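Local coordinates for protein GCN5-related N-acetyltransferase (PDB 4MY3) that binds acetyl-CoA and probably transfers its acetyl group to an amine, perhaps that of an aminoglycoside, at residues R23-S28 with G87-P92. Numbering follows the deposited sequence.
Sequences RVRARS and GVVVAP
Val24 and Val89 meet through single methyl branches, CG1 of Val24 lying 3.8 Å from CG2 of Val89. With Val24 CG1 anti to the backbone N (chi1 -180°), that methyl reaches past Val89 to the backbone where the strand ends, 3.5 Å from Ala91 N. The small methyl of Ala91 lets it settle there, CB standing 4.2 Å from Val24 CG1. The other branch of Val89, CG1, packs against the helix, beside the backbone of Arg25 and against Ser28, with Ser28 OG 4.0 Å from Val89 CG1. The beta-branched valine thus spreads its two methyls, CG2 to Val24 and CG1 to Arg25 and Ser28. Serine suits its place because it is small enough to pack on Val89 while its hydroxyl makes a weak hydrogen bond to Arg95, an acetyl-CoA-binding residue whose NE also hydrogen-bonds to Val90 O. Farther along, Arg27 crosses Pro92 at about a right angle, its CB 4.0 Å from Pro92 CD; the aliphatic part packs on the proline ring, and Arg27 NE hydrogen-bonds to Tyr207 OH of the second subunit. The axes of helical segment 23-28 and strand segment 87-90 are nearly perpendicular, at 92°. While Val89 faces the helix, Val88 and Val90 point away from it, and both bind acetyl-CoA. This is the GNAT fold, in which an N-terminal helix packs beside the end of the central strand that leads into the pyrophosphate-binding loop.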
loop_
_atom_site.group_PDB
_atom_site.type_symbol
_atom_site.label_atom_id
_atom_site.label_comp_id
_atom_site.label_asym_id
_atom_site.label_seq_id
_atom_site.Cartn_x
_atom_site.Cartn_y
_atom_site.Cartn_z
ATOM N N ARG B 23 -14.968 10.725 30.360
ATOM C CA ARG B 23 -14.847 9.278 30.483
ATOM C C ARG B 23 -15.771 8.581 29.481
ATOM O O ARG B 23 -15.350 7.662 28.788
ATOM C CB ARG B 23 -15.157 8.793 31.903
ATOM C CG ARG B 23 -15.016 7.274 32.054
ATOM C CD ARG B 23 -15.688 6.728 33.310
ATOM N NE ARG B 23 -17.108 7.061 33.356
ATOM C CZ ARG B 23 -17.686 7.673 34.381
ATOM N NH1 ARG B 23 -16.963 7.999 35.454
ATOM N NH2 ARG B 23 -18.982 7.958 34.341
ATOM N N VAL B 24 -17.020 9.032 29.405
ATOM C CA VAL B 24 -17.973 8.440 28.484
ATOM C C VAL B 24 -17.492 8.658 27.062
ATOM O O VAL B 24 -17.624 7.790 26.193
ATOM C CB VAL B 24 -19.393 9.051 28.629
ATOM C CG1 VAL B 24 -20.361 8.390 27.640
ATOM C CG2 VAL B 24 -19.913 8.933 30.071
ATOM N N ARG B 25 -16.930 9.834 26.834
ATOM C CA ARG B 25 -16.483 10.213 25.507
ATOM C C ARG B 25 -15.295 9.384 25.021
ATOM O O ARG B 25 -15.229 9.018 23.851
ATOM C CB ARG B 25 -16.138 11.694 25.485
ATOM C CG ARG B 25 -15.582 12.170 24.187
ATOM C CD ARG B 25 -15.117 13.592 24.308
ATOM N NE ARG B 25 -14.648 14.090 23.025
ATOM C CZ ARG B 25 -13.509 13.718 22.443
ATOM N NH1 ARG B 25 -13.173 14.241 21.275
ATOM N NH2 ARG B 25 -12.706 12.833 23.023
ATOM N N ALA B 26 -14.364 9.075 25.910
ATOM C CA ALA B 26 -13.196 8.298 25.512
ATOM C C ALA B 26 -13.597 6.943 24.922
ATOM O O ALA B 26 -12.887 6.377 24.096
ATOM C CB ALA B 26 -12.252 8.125 26.679
ATOM N N ARG B 27 -14.752 6.434 25.330
ATOM C CA ARG B 27 -15.242 5.158 24.816
ATOM C C ARG B 27 -15.963 5.290 23.466
ATOM O O ARG B 27 -16.326 4.292 22.853
ATOM C CB ARG B 27 -16.112 4.468 25.868
ATOM C CG ARG B 27 -15.303 4.042 27.092
ATOM C CD ARG B 27 -16.124 4.000 28.353
ATOM N NE ARG B 27 -15.503 3.133 29.350
ATOM C CZ ARG B 27 -14.515 3.499 30.159
ATOM N NH1 ARG B 27 -14.018 2.632 31.037
ATOM N NH2 ARG B 27 -14.026 4.731 30.084
ATOM N N SER B 28 -16.133 6.525 23.004
ATOM C CA SER B 28 -16.658 6.805 21.673
ATOM C C SER B 28 -15.596 7.357 20.704
ATOM O O SER B 28 -15.566 6.968 19.541
ATOM C CB SER B 28 -17.840 7.770 21.757
ATOM O OG SER B 28 -18.857 7.251 22.607
ATOM N N GLY B 87 -20.962 16.269 19.983
ATOM C CA GLY B 87 -20.495 15.463 21.094
ATOM C C GLY B 87 -21.510 14.482 21.668
ATOM O O GLY B 87 -21.490 14.221 22.875
ATOM N N VAL B 88 -22.389 13.937 20.827
ATOM C CA VAL B 88 -23.367 12.972 21.310
ATOM C C VAL B 88 -22.675 11.675 21.697
ATOM O O VAL B 88 -22.168 10.965 20.836
ATOM C CB VAL B 88 -24.477 12.655 20.268
ATOM C CG1 VAL B 88 -25.439 11.635 20.829
ATOM C CG2 VAL B 88 -25.233 13.905 19.893
ATOM N N VAL B 89 -22.654 11.366 22.994
ATOM C CA VAL B 89 -22.019 10.140 23.480
ATOM C C VAL B 89 -22.919 9.307 24.398
ATOM O O VAL B 89 -23.748 9.822 25.129
ATOM C CB VAL B 89 -20.705 10.457 24.186
ATOM C CG1 VAL B 89 -19.750 11.074 23.206
ATOM C CG2 VAL B 89 -20.942 11.403 25.348
ATOM N N VAL B 90 -22.759 8.000 24.354
ATOM C CA VAL B 90 -23.553 7.135 25.214
ATOM C C VAL B 90 -22.631 6.030 25.682
ATOM O O VAL B 90 -21.980 5.406 24.863
ATOM C CB VAL B 90 -24.753 6.506 24.455
ATOM C CG1 VAL B 90 -25.387 5.417 25.300
ATOM C CG2 VAL B 90 -25.775 7.552 24.070
ATOM N N ALA B 91 -22.548 5.796 26.985
ATOM C CA ALA B 91 -21.701 4.712 27.491
ATOM C C ALA B 91 -22.108 3.359 26.877
ATOM O O ALA B 91 -23.291 3.077 26.729
ATOM C CB ALA B 91 -21.766 4.663 29.004
ATOM N N PRO B 92 -21.127 2.523 26.510
ATOM C CA PRO B 92 -21.384 1.243 25.834
ATOM C C PRO B 92 -22.402 0.298 26.514
ATOM O O PRO B 92 -23.215 -0.280 25.780
ATOM C CB PRO B 92 -19.989 0.607 25.768
ATOM C CG PRO B 92 -19.063 1.751 25.725
ATOM C CD PRO B 92 -19.681 2.804 26.606
#